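Local structure of PbSGBP-B lipoprotein (Prevotella bryantii B14, 6D2Y) at residues G36-Y41 against K72-I77; I64-D69 against M112-A117; S137-W142 against E147-T152; R176-S181 against T190-M195. The protein is probably a cell-surface lipoprotein that binds polysaccharides and serves a polysaccharide utilization locus, and it carries a magnesium ion in its structure. All blocks are in the same frame, centred on the assembly; numbering follows the deposited sequence.

Contact 1 (G36-Y41 against K72-I77); sequences GTPTVY and KSIKGI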
loop_
_atom_site.group_PDB
_atom_site.type_symbol
_atom_site.label_atom_id
_atom_site.label_comp_id
_atom_site.label_asym_id
_atom_site.label_seq_id
_atom_site.Cartn_x
_atom_site.Cartn_y
_atom_site.Cartn_z
ATOM N N GLY A 36 -42.209 9.093 -34.478
ATOM C CA GLY A 36 -42.842 8.453 -33.343
ATOM C C GLY A 36 -41.971 8.536 -32.100
ATOM O O GLY A 36 -40.851 9.047 -32.116
ATOM N N THR A 37 -42.520 8.011 -31.005
ATOM C CA THR A 37 -41.830 8.024 -29.724
ATOM C C THR A 37 -41.122 6.698 -29.515
ATOM O O THR A 37 -41.782 5.647 -29.518
ATOM C CB THR A 37 -42.807 8.283 -28.584
ATOM O OG1 THR A 37 -43.688 9.354 -28.942
ATOM C CG2 THR A 37 -42.055 8.655 -27.317
ATOM N N PRO A 38 -39.805 6.689 -29.328
ATOM C CA PRO A 38 -39.094 5.415 -29.177
ATOM C C PRO A 38 -39.395 4.756 -27.838
ATOM O O PRO A 38 -39.505 5.421 -26.805
ATOM C CB PRO A 38 -37.621 5.818 -29.282
ATOM C CG PRO A 38 -37.593 7.242 -28.830
ATOM C CD PRO A 38 -38.893 7.845 -29.291
ATOM N N THR A 39 -39.534 3.434 -27.874
ATOM C CA THR A 39 -39.744 2.619 -26.689
ATOM C C THR A 39 -38.665 1.544 -26.618
ATOM O O THR A 39 -38.067 1.174 -27.630
ATOM C CB THR A 39 -41.134 1.964 -26.698
ATOM O OG1 THR A 39 -41.158 0.901 -27.659
ATOM C CG2 THR A 39 -42.205 2.984 -27.055
ATOM N N VAL A 40 -38.413 1.049 -25.407
ATOM C CA VAL A 40 -37.447 -0.023 -25.181
ATOM C C VAL A 40 -38.119 -1.118 -24.372
ATOM O O VAL A 40 -38.530 -0.889 -23.228
ATOM C CB VAL A 40 -36.182 0.468 -24.461
ATOM C CG1 VAL A 40 -35.405 -0.716 -23.900
ATOM C CG2 VAL A 40 -35.314 1.224 -25.419
ATOM N N TYR A 41 -38.214 -2.310 -24.956
ATOM C CA TYR A 41 -38.805 -3.433 -24.241
ATOM C C TYR A 41 -37.806 -4.050 -23.270
ATOM O O TYR A 41 -38.166 -4.387 -22.137
ATOM C CB TYR A 41 -39.317 -4.477 -25.237
ATOM C CG TYR A 41 -40.309 -3.943 -26.254
ATOM C CD1 TYR A 41 -40.601 -4.663 -27.404
ATOM C CD2 TYR A 41 -40.965 -2.730 -26.059
ATOM C CE1 TYR A 41 -41.504 -4.187 -28.335
ATOM C CE2 TYR A 41 -41.869 -2.246 -26.986
ATOM C CZ TYR A 41 -42.135 -2.981 -28.120
ATOM O OH TYR A 41 -43.037 -2.507 -29.044
ATOM N N LYS A 72 -35.397 4.326 -34.512
ATOM C CA LYS A 72 -34.715 5.287 -35.367
ATOM C C LYS A 72 -35.245 6.706 -35.199
ATOM O O LYS A 72 -34.767 7.615 -35.886
ATOM C CB LYS A 72 -34.801 4.837 -36.826
ATOM C CG LYS A 72 -33.923 3.625 -37.113
ATOM C CD LYS A 72 -34.393 2.834 -38.322
ATOM C CE LYS A 72 -33.958 3.490 -39.622
ATOM N NZ LYS A 72 -34.992 4.419 -40.151
ATOM N N SER A 73 -36.214 6.916 -34.305
ATOM C CA SER A 73 -36.561 8.256 -33.850
ATOM C C SER A 73 -35.556 8.805 -32.846
ATOM O O SER A 73 -35.624 9.991 -32.506
ATOM C CB SER A 73 -37.955 8.260 -33.222
ATOM O OG SER A 73 -38.954 8.499 -34.198
ATOM N N ILE A 74 -34.636 7.971 -32.372
ATOM C CA ILE A 74 -33.622 8.380 -31.409
ATOM C C ILE A 74 -32.525 9.138 -32.143
ATOM O O ILE A 74 -31.844 8.578 -33.008
ATOM C CB ILE A 74 -33.040 7.162 -30.683
ATOM C CG1 ILE A 74 -34.165 6.329 -30.075
ATOM C CG2 ILE A 74 -32.053 7.609 -29.615
ATOM C CD1 ILE A 74 -33.730 4.955 -29.689
ATOM N N LYS A 75 -32.340 10.408 -31.791
ATOM C CA LYS A 75 -31.236 11.183 -32.343
ATOM C C LYS A 75 -30.005 11.136 -31.450
ATOM O O LYS A 75 -28.880 11.050 -31.952
ATOM C CB LYS A 75 -31.670 12.634 -32.568
ATOM C CG LYS A 75 -32.444 12.832 -33.855
ATOM C CD LYS A 75 -31.926 11.902 -34.942
ATOM C CE LYS A 75 -32.884 11.823 -36.111
ATOM N NZ LYS A 75 -33.192 10.401 -36.411
ATOM N N GLY A 76 -30.198 11.184 -30.135
ATOM C CA GLY A 76 -29.090 11.102 -29.209
ATOM C C GLY A 76 -29.441 10.214 -28.032
ATOM O O GLY A 76 -30.612 10.014 -27.700
ATOM N N ILE A 77 -28.396 9.677 -27.406
ATOM C CA ILE A 77 -28.517 8.877 -26.195
ATOM C C ILE A 77 -27.482 9.378 -25.200
ATOM O O ILE A 77 -26.299 9.496 -25.538
ATOM C CB ILE A 77 -28.305 7.375 -26.478
ATOM C CG1 ILE A 77 -29.476 6.797 -27.276
ATOM C CG2 ILE A 77 -28.119 6.604 -25.184
ATOM C CD1 ILE A 77 -29.371 5.302 -27.531
#
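Pro-38 and Ile-74 meet in a small apolar contact near one end of the N-terminal beta sandwich, and a single hydrogen bond from Ser-73 to Gly-36 secures its outer side. The ring of Pro-38 leans on the side chain of Ile-74 at an oblique angle: CB of Pro-38 lies 3.6 Å from CG1 of Ile-74, and CG of Pro-38 lies 3.8 Å from that same CG1. Ile-74 presents this branch because CG1 stands anti to its carbonyl carbon (chi1 -53°), while CD1 continues to within 4.0 Å of the proline CB. Strands 39-45 and 74-79 belong to the two different sheets of the sandwich, so the apolar pair joins the layers across their interior. Leu-96 from one sheet and Met-114 from the other also pack on Ile-74, and Ile-122 and Thr-116 pack on Pro-38. The polar half is made before either strand is established. Ser-73 closes a short 3-10 segment, and its OG donates to O of Gly-36 at 2.9 Å, arriving from above the carbonyl plane, 37° out of it. Gly-36 offers that oxygen from an extended backbone with a positive phi of 112°, a conformation readily open to glycine. Just beyond the contact, Lys-75 and Gly-76 both face Ile-115 in a classic beta bulge, and a weak bond of 3.2 Å runs from NZ of Lys-75 to O of Lys-72.

Contact 2 (I64-D69 against M112-A117); sequences ICLVGD and MYMITA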
loop_
_atom_site.group_PDB
_atom_site.type_symbol
_atom_site.label_atom_id
_atom_site.label_comp_id
_atom_site.label_asym_id
_atom_site.label_seq_id
_atom_site.Cartn_x
_atom_site.Cartn_y
_atom_site.Cartn_z
ATOM N N ILE A 64 -24.051 -2.648 -25.728
ATOM C CA ILE A 64 -25.361 -3.211 -25.436
ATOM C C ILE A 64 -26.260 -3.019 -26.651
ATOM O O ILE A 64 -25.980 -2.216 -27.544
ATOM C CB ILE A 64 -25.997 -2.577 -24.183
ATOM C CG1 ILE A 64 -26.247 -1.084 -24.410
ATOM C CG2 ILE A 64 -25.112 -2.794 -22.968
ATOM C CD1 ILE A 64 -26.890 -0.388 -23.233
ATOM N N CYS A 65 -27.359 -3.773 -26.673
ATOM C CA CYS A 65 -28.315 -3.724 -27.773
ATOM C C CYS A 65 -29.707 -3.469 -27.219
ATOM O O CYS A 65 -30.212 -4.256 -26.411
ATOM C CB CYS A 65 -28.297 -5.019 -28.588
ATOM S SG CYS A 65 -29.510 -5.036 -29.926
ATOM N N LEU A 66 -30.325 -2.377 -27.660
ATOM C CA LEU A 66 -31.680 -2.040 -27.250
ATOM C C LEU A 66 -32.687 -2.831 -28.070
ATOM O O LEU A 66 -32.498 -3.053 -29.269
ATOM C CB LEU A 66 -31.933 -0.541 -27.420
ATOM C CG LEU A 66 -31.464 0.447 -26.343
ATOM C CD1 LEU A 66 -30.023 0.228 -25.923
ATOM C CD2 LEU A 66 -31.640 1.864 -26.845
ATOM N N VAL A 67 -33.765 -3.259 -27.420
ATOM C CA VAL A 67 -34.823 -4.018 -28.078
ATOM C C VAL A 67 -36.128 -3.272 -27.826
ATOM O O VAL A 67 -36.728 -3.392 -26.753
ATOM C CB VAL A 67 -34.898 -5.469 -27.590
ATOM C CG1 VAL A 67 -36.135 -6.157 -28.150
ATOM C CG2 VAL A 67 -33.643 -6.222 -28.004
ATOM N N GLY A 68 -36.557 -2.489 -28.809
ATOM C CA GLY A 68 -37.782 -1.720 -28.726
ATOM C C GLY A 68 -38.324 -1.451 -30.113
ATOM O O GLY A 68 -37.949 -2.151 -31.054
ATOM N N ASP A 69 -39.217 -0.474 -30.261
ATOM C CA ASP A 69 -39.751 -0.100 -31.566
ATOM C C ASP A 69 -39.580 1.398 -31.787
ATOM O O ASP A 69 -39.409 2.172 -30.840
ATOM C CB ASP A 69 -41.242 -0.477 -31.731
ATOM C CG ASP A 69 -41.505 -1.981 -31.610
ATOM O OD1 ASP A 69 -42.641 -2.401 -31.913
ATOM O OD2 ASP A 69 -40.608 -2.749 -31.208
HETATM N N MSE A 112 -30.884 6.159 -18.790
HETATM C CA MSE A 112 -30.368 6.426 -20.130
HETATM C C MSE A 112 -31.399 7.285 -20.854
HETATM O O MSE A 112 -32.538 6.862 -21.044
HETATM C CB MSE A 112 -30.111 5.123 -20.892
HETATM C CG MSE A 112 -30.324 5.194 -22.406
HETATM SE SE MSE A 112 -29.784 3.548 -23.324
HETATM C CE MSE A 112 -31.443 2.588 -23.201
ATOM N N TYR A 113 -31.010 8.495 -21.233
ATOM C CA TYR A 113 -31.936 9.452 -21.820
ATOM C C TYR A 113 -31.921 9.311 -23.335
ATOM O O TYR A 113 -30.865 9.427 -23.964
ATOM C CB TYR A 113 -31.581 10.878 -21.402
ATOM C CG TYR A 113 -31.530 11.072 -19.905
ATOM C CD1 TYR A 113 -32.664 11.419 -19.184
ATOM C CD2 TYR A 113 -30.341 10.900 -19.208
ATOM C CE1 TYR A 113 -32.618 11.594 -17.811
ATOM C CE2 TYR A 113 -30.286 11.070 -17.839
ATOM C CZ TYR A 113 -31.426 11.418 -17.145
ATOM O OH TYR A 113 -31.379 11.592 -15.781
HETATM N N MSE A 114 -33.085 9.061 -23.917
HETATM C CA MSE A 114 -33.207 9.036 -25.365
HETATM C C MSE A 114 -33.784 10.354 -25.846
HETATM O O MSE A 114 -34.832 10.789 -25.358
HETATM C CB MSE A 114 -34.085 7.877 -25.811
HETATM C CG MSE A 114 -33.863 6.620 -25.008
HETATM SE SE MSE A 114 -35.258 5.317 -25.335
HETATM C CE MSE A 114 -34.226 4.202 -26.489
ATOM N N ILE A 115 -33.099 10.996 -26.793
ATOM C CA ILE A 115 -33.499 12.303 -27.303
ATOM C C ILE A 115 -33.940 12.158 -28.754
ATOM O O ILE A 115 -33.190 11.650 -29.598
ATOM C CB ILE A 115 -32.387 13.359 -27.184
ATOM C CG1 ILE A 115 -31.893 13.525 -25.743
ATOM C CG2 ILE A 115 -32.900 14.692 -27.688
ATOM C CD1 ILE A 115 -30.585 14.283 -25.645
ATOM N N THR A 116 -35.147 12.628 -29.041
ATOM C CA THR A 116 -35.693 12.593 -30.384
ATOM C C THR A 116 -35.210 13.801 -31.185
ATOM O O THR A 116 -34.447 14.645 -30.703
ATOM C CB THR A 116 -37.213 12.547 -30.320
ATOM O OG1 THR A 116 -37.694 13.750 -29.707
ATOM C CG2 THR A 116 -37.652 11.357 -29.482
ATOM N N ALA A 117 -35.666 13.879 -32.436
ATOM C CA ALA A 117 -35.293 14.997 -33.296
ATOM C C ALA A 117 -35.820 16.320 -32.757
ATOM O O ALA A 117 -35.170 17.360 -32.919
ATOM C CB ALA A 117 -35.806 14.752 -34.715
#
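Leu-66 reaches tip to tip toward two selenomethionines, Met-112 and Met-114, and the meeting is purely apolar: no hydrogen bond crosses between 64-69 and 112-117. The terminal methyl of Met-112 fits against the isobutyl fork, with CE of Met-112 3.7 Å from CD2 of Leu-66, 3.8 Å from CG of Leu-66 and 3.9 Å from CD1 of Leu-66. Met-114 touches one arm of the fork, its CE lying 3.5 Å from CD2 of Leu-66. Both selenomethionine chains bend at their last torsion (chi3 88° in Met-112, 103° in Met-114), which turns each methyl aside from the line of its extended inner bonds. The CA atoms of Leu-66 and Met-112 are 11.1 Å apart, a spacing of two sheets laid face to face in a beta sandwich and far too wide for strand pairing. The backbone bonds accordingly stay within each layer, Leu-66 pairing with Leu-96 on strand 95-99. Further apolar contacts surround the three side chains: Leu-71 touches Leu-66, Phe-79, Ile-43 and Tyr-124 touch Met-112, and Val-40 touches Met-114.

Contact 3 (S137-W142 against E147-T152); sequences SMSNEW and EEVTIT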
loop_
_atom_site.group_PDB
_atom_site.type_symbol
_atom_site.label_atom_id
_atom_site.label_comp_id
_atom_site.label_asym_id
_atom_site.label_seq_id
_atom_site.Cartn_x
_atom_site.Cartn_y
_atom_site.Cartn_z
ATOM N N SER A 137 -3.438 3.011 0.505
ATOM C CA SER A 137 -2.562 3.487 1.564
ATOM C C SER A 137 -3.240 4.567 2.392
ATOM O O SER A 137 -4.149 5.259 1.923
ATOM C CB SER A 137 -1.248 4.037 0.996
ATOM O OG SER A 137 -1.493 5.109 0.106
HETATM N N MSE A 138 -2.777 4.707 3.630
HETATM C CA MSE A 138 -3.197 5.795 4.492
HETATM C C MSE A 138 -1.930 6.586 4.800
HETATM O O MSE A 138 -0.857 5.997 4.949
HETATM C CB MSE A 138 -3.859 5.268 5.768
HETATM C CG MSE A 138 -4.834 6.230 6.406
HETATM SE SE MSE A 138 -5.043 5.961 8.318
HETATM C CE MSE A 138 -6.705 5.015 8.377
ATOM N N SER A 139 -2.044 7.915 4.874
ATOM C CA SER A 139 -0.858 8.753 5.039
ATOM C C SER A 139 -0.109 8.403 6.319
ATOM O O SER A 139 1.108 8.191 6.306
ATOM C CB SER A 139 -1.254 10.227 5.038
ATOM O OG SER A 139 -2.109 10.524 6.128
ATOM N N ASN A 140 -0.824 8.342 7.440
ATOM C CA ASN A 140 -0.239 7.937 8.717
ATOM C C ASN A 140 -1.285 7.080 9.418
ATOM O O ASN A 140 -2.260 7.605 9.959
ATOM C CB ASN A 140 0.140 9.146 9.564
ATOM C CG ASN A 140 0.719 8.763 10.923
ATOM O OD1 ASN A 140 0.830 7.586 11.264
ATOM N ND2 ASN A 140 1.100 9.770 11.700
ATOM N N GLU A 141 -1.078 5.768 9.412
ATOM C CA GLU A 141 -1.992 4.887 10.123
ATOM C C GLU A 141 -1.984 5.139 11.627
ATOM O O GLU A 141 -2.896 4.674 12.321
ATOM C CB GLU A 141 -1.641 3.431 9.830
ATOM C CG GLU A 141 -1.694 3.123 8.348
ATOM C CD GLU A 141 -1.320 1.693 8.024
ATOM O OE1 GLU A 141 -1.115 0.898 8.966
ATOM O OE2 GLU A 141 -1.225 1.366 6.825
ATOM N N TRP A 142 -0.975 5.850 12.148
ATOM C CA TRP A 142 -0.902 6.215 13.559
ATOM C C TRP A 142 -1.074 7.718 13.776
ATOM O O TRP A 142 -0.446 8.306 14.657
ATOM C CB TRP A 142 0.409 5.712 14.156
ATOM C CG TRP A 142 0.394 4.229 14.459
ATOM C CD1 TRP A 142 0.124 3.217 13.585
ATOM C CD2 TRP A 142 0.653 3.605 15.723
ATOM N NE1 TRP A 142 0.209 2.001 14.222
ATOM C CE2 TRP A 142 0.532 2.213 15.537
ATOM C CE3 TRP A 142 0.981 4.089 16.992
ATOM C CZ2 TRP A 142 0.726 1.304 16.571
ATOM C CZ3 TRP A 142 1.170 3.190 18.012
ATOM C CH2 TRP A 142 1.043 1.812 17.800
ATOM N N GLU A 147 -4.748 15.731 13.334
ATOM C CA GLU A 147 -3.835 15.708 12.203
ATOM C C GLU A 147 -4.597 15.507 10.899
ATOM O O GLU A 147 -5.665 14.888 10.866
ATOM C CB GLU A 147 -2.797 14.598 12.369
ATOM C CG GLU A 147 -1.481 15.061 12.975
ATOM C CD GLU A 147 -0.810 13.984 13.808
ATOM O OE1 GLU A 147 -0.059 14.336 14.744
ATOM O OE2 GLU A 147 -1.030 12.787 13.526
ATOM N N GLU A 148 -4.032 16.035 9.816
ATOM C CA GLU A 148 -4.617 15.867 8.492
ATOM C C GLU A 148 -4.228 14.500 7.943
ATOM O O GLU A 148 -3.038 14.189 7.820
ATOM C CB GLU A 148 -4.152 16.976 7.552
ATOM C CG GLU A 148 -4.956 17.062 6.267
ATOM C CD GLU A 148 -4.281 17.917 5.212
ATOM O OE1 GLU A 148 -3.260 17.468 4.650
ATOM O OE2 GLU A 148 -4.772 19.035 4.947
ATOM N N VAL A 149 -5.227 13.686 7.614
ATOM C CA VAL A 149 -5.019 12.329 7.128
ATOM C C VAL A 149 -5.523 12.244 5.696
ATOM O O VAL A 149 -6.587 12.780 5.370
ATOM C CB VAL A 149 -5.733 11.292 8.018
ATOM C CG1 VAL A 149 -5.331 9.882 7.621
ATOM C CG2 VAL A 149 -5.428 11.549 9.485
ATOM N N THR A 150 -4.755 11.571 4.843
ATOM C CA THR A 150 -5.138 11.330 3.459
ATOM C C THR A 150 -5.125 9.833 3.184
ATOM O O THR A 150 -4.175 9.138 3.559
ATOM C CB THR A 150 -4.203 12.053 2.484
ATOM O OG1 THR A 150 -2.873 11.540 2.625
ATOM C CG2 THR A 150 -4.199 13.551 2.753
ATOM N N ILE A 151 -6.180 9.343 2.539
ATOM C CA ILE A 151 -6.289 7.946 2.137
ATOM C C ILE A 151 -6.195 7.898 0.619
ATOM O O ILE A 151 -6.999 8.529 -0.081
ATOM C CB ILE A 151 -7.595 7.310 2.636
ATOM C CG1 ILE A 151 -7.458 6.895 4.099
ATOM C CG2 ILE A 151 -7.959 6.096 1.794
ATOM C CD1 ILE A 151 -8.775 6.608 4.775
ATOM N N THR A 152 -5.212 7.163 0.107
ATOM C CA THR A 152 -4.947 7.097 -1.322
ATOM C C THR A 152 -5.515 5.812 -1.907
ATOM O O THR A 152 -5.443 4.746 -1.289
ATOM C CB THR A 152 -3.445 7.176 -1.604
ATOM O OG1 THR A 152 -2.869 8.252 -0.851
ATOM C CG2 THR A 152 -3.187 7.408 -3.087
HETATM O O HOH W 1 -2.608 7.956 1.569
HETATM O O HOH W 2 -1.370 11.872 8.152
#
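A beta hairpin of the IPT/TIG domain brings strand 134-138 against strand 148-154, with Ser-137 and Thr-152 forming an antiparallel hydrogen-bonded pair. N of Thr-152 donates to O of Ser-137 at 2.8 Å, and N of Ser-137 returns a bond of 3.2 Å to O of Thr-152. Met-138 (selenomethionine) and Ile-151 follow as a non-hydrogen-bonded pair; their side chains share the buried face, where CG of Met-138 lies 3.6 Å from CG1 of Ile-151 and 3.9 Å from CG1 of Val-149. Phe-214 covers Met-138 from strand 208-215. At Ser-139, whose backbone also bonds with Thr-394, the pattern changes. Its N still donates to O of Thr-150 at 2.8 Å, nearly in line with that C=O bond, but N of Thr-150 gives its hydrogen to the side chain, OG of Ser-139, over 3.1 Å and almost straight (172°). With chi1 at 62°, OG lies between the backbone N and the carbonyl carbon, which brings it to N of Thr-150. Water 1 also donates to O of Thr-150, at 2.8 Å. The serine hydroxyl thus stands in for a main-chain acceptor, and the pairing extends one residue past the last bridge as the chain turns off into the Asx turn of Asn-140.

Contact 4 (R176-S181 against T190-M195); sequences REAITS and TMPEDM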
loop_
_atom_site.group_PDB
_atom_site.type_symbol
_atom_site.label_atom_id
_atom_site.label_comp_id
_atom_site.label_asym_id
_atom_site.label_seq_id
_atom_site.Cartn_x
_atom_site.Cartn_y
_atom_site.Cartn_z
ATOM N N ARG A 176 -19.066 13.595 8.285
ATOM C CA ARG A 176 -18.747 14.263 7.028
ATOM C C ARG A 176 -18.006 15.576 7.262
ATOM O O ARG A 176 -17.164 15.965 6.445
ATOM C CB ARG A 176 -20.027 14.492 6.222
ATOM C CG ARG A 176 -19.982 15.660 5.246
ATOM C CD ARG A 176 -19.271 15.297 3.948
ATOM N NE ARG A 176 -19.604 13.953 3.481
ATOM C CZ ARG A 176 -19.621 13.588 2.203
ATOM N NH1 ARG A 176 -19.330 14.470 1.255
ATOM N NH2 ARG A 176 -19.930 12.342 1.869
ATOM N N GLU A 177 -18.285 16.256 8.378
ATOM C CA GLU A 177 -17.590 17.507 8.670
ATOM C C GLU A 177 -16.095 17.286 8.855
ATOM O O GLU A 177 -15.299 18.197 8.598
ATOM C CB GLU A 177 -18.182 18.164 9.918
ATOM C CG GLU A 177 -18.506 17.200 11.052
ATOM C CD GLU A 177 -19.904 16.610 10.953
ATOM O OE1 GLU A 177 -20.646 16.670 11.957
ATOM O OE2 GLU A 177 -20.259 16.085 9.877
ATOM N N ALA A 178 -15.694 16.088 9.292
ATOM C CA ALA A 178 -14.273 15.780 9.415
ATOM C C ALA A 178 -13.600 15.686 8.053
ATOM O O ALA A 178 -12.395 15.933 7.940
ATOM C CB ALA A 178 -14.083 14.479 10.193
ATOM N N ILE A 179 -14.355 15.329 7.019
ATOM C CA ILE A 179 -13.814 15.223 5.669
ATOM C C ILE A 179 -13.652 16.621 5.087
ATOM O O ILE A 179 -14.581 17.435 5.122
ATOM C CB ILE A 179 -14.726 14.354 4.788
ATOM C CG1 ILE A 179 -14.852 12.947 5.379
ATOM C CG2 ILE A 179 -14.199 14.297 3.363
ATOM C CD1 ILE A 179 -15.746 12.025 4.577
ATOM N N THR A 180 -12.466 16.901 4.548
ATOM C CA THR A 180 -12.163 18.200 3.960
ATOM C C THR A 180 -12.257 18.209 2.441
ATOM O O THR A 180 -12.602 19.243 1.862
ATOM C CB THR A 180 -10.759 18.657 4.371
ATOM O OG1 THR A 180 -9.782 17.782 3.797
ATOM C CG2 THR A 180 -10.614 18.633 5.886
ATOM N N SER A 181 -11.949 17.092 1.788
ATOM C CA SER A 181 -12.004 17.014 0.335
ATOM C C SER A 181 -12.043 15.553 -0.082
ATOM O O SER A 181 -11.511 14.681 0.613
ATOM C CB SER A 181 -10.810 17.721 -0.314
ATOM O OG SER A 181 -9.601 17.039 -0.029
ATOM N N THR A 190 -9.780 15.272 8.698
ATOM C CA THR A 190 -9.131 15.604 9.959
ATOM C C THR A 190 -9.513 14.552 10.994
ATOM O O THR A 190 -10.700 14.374 11.293
ATOM C CB THR A 190 -9.530 17.004 10.430
ATOM O OG1 THR A 190 -9.168 17.972 9.438
ATOM C CG2 THR A 190 -8.816 17.349 11.727
HETATM N N MSE A 191 -8.511 13.863 11.534
HETATM C CA MSE A 191 -8.703 12.730 12.442
HETATM C C MSE A 191 -9.487 13.123 13.695
HETATM O O MSE A 191 -9.018 13.938 14.484
HETATM C CB MSE A 191 -7.343 12.157 12.834
HETATM C CG MSE A 191 -7.342 11.123 13.952
HETATM SE SE MSE A 191 -8.508 9.628 13.540
HETATM C CE MSE A 191 -7.572 8.930 11.982
ATOM N N PRO A 192 -10.672 12.543 13.882
ATOM C CA PRO A 192 -11.423 12.783 15.121
ATOM C C PRO A 192 -10.679 12.246 16.333
ATOM O O PRO A 192 -9.701 11.501 16.235
ATOM C CB PRO A 192 -12.744 12.038 14.900
ATOM C CG PRO A 192 -12.850 11.868 13.428
ATOM C CD PRO A 192 -11.448 11.755 12.910
ATOM N N GLU A 193 -11.164 12.642 17.508
ATOM C CA GLU A 193 -10.533 12.221 18.749
ATOM C C GLU A 193 -10.883 10.790 19.133
ATOM O O GLU A 193 -10.157 10.184 19.926
ATOM C CB GLU A 193 -10.928 13.159 19.891
ATOM C CG GLU A 193 -10.175 14.479 19.910
ATOM C CD GLU A 193 -9.251 14.610 21.108
ATOM O OE1 GLU A 193 -8.754 13.573 21.598
ATOM O OE2 GLU A 193 -9.021 15.751 21.561
ATOM N N ASP A 194 -11.960 10.231 18.586
ATOM C CA ASP A 194 -12.529 8.992 19.102
ATOM C C ASP A 194 -12.781 7.979 17.992
ATOM O O ASP A 194 -13.754 7.221 18.039
ATOM C CB ASP A 194 -13.821 9.275 19.866
ATOM C CG ASP A 194 -14.913 9.838 18.973
ATOM O OD1 ASP A 194 -14.580 10.537 17.992
ATOM O OD2 ASP A 194 -16.104 9.581 19.249
HETATM N N MSE A 195 -11.921 7.931 16.981
HETATM C CA MSE A 195 -12.101 6.908 15.958
HETATM C C MSE A 195 -11.614 5.581 16.536
HETATM O O MSE A 195 -10.535 5.519 17.127
HETATM C CB MSE A 195 -11.365 7.249 14.654
HETATM C CG MSE A 195 -11.185 6.046 13.735
HETATM SE SE MSE A 195 -9.987 6.313 12.216
HETATM C CE MSE A 195 -11.195 7.178 10.977
#
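The flat group here is the carbonyl of Ala-178, for no aromatic ring takes part: N of Thr-190 comes to its oxygen at 2.8 Å, tilted 28° from the carbonyl plane. The puckered ring of Pro-192 presents a corner, its CG lying 4.3 Å from CB of Ala-178. That same methyl, CB of Ala-178, rests 3.6 Å from O of Thr-190, so Ala-178 meets the backbone of Thr-190 twice, its carbonyl taking the N-H and its methyl resting by the oxygen. Beside the bond, Thr-180 and Thr-190 cross at about a right angle, and CG2 of Thr-180 comes 3.9 Å from OG1 of Thr-190. The threonine methyl is in this place because CG2 stands anti to the carbonyl carbon of Thr-180, whose OG1 makes a weak bond to O of Thr-188. Residues 176-178 have helical backbone angles, and N of Ile-179 closes their turn on O of Arg-176 at 2.9 Å. Strand 179-182 then runs along the edge of a four-stranded sheet beside 186-190, with a classic bulge where Thr-180 and Ser-181 both face Thr-188. The second segment bonds through Met-191 to Gly-146 and Glu-147, before the chain crosses to strand 200-205 in another sheet.

Contacts 1 and 2 are buried, touch each other and tie together the same two sheets of the N-terminal sandwich: strand 39-45 neighbours 63-69 in one, and 74-79 neighbours 111-116 in the other. Their chemistry is mainly apolar, purely so in contact 2, while contact 1 adds one polar bond at the margin. Contacts 3 and 4 lie well apart from these, within the IPT/TIG range, and share one sheet, where Glu-147 and Met-191 are joined through their backbones. There main-chain hydrogen bonds dominate. Contact 3 is partly buried, with waters along its polar side, whereas contact 4 lies at the surface and relies on a single bond.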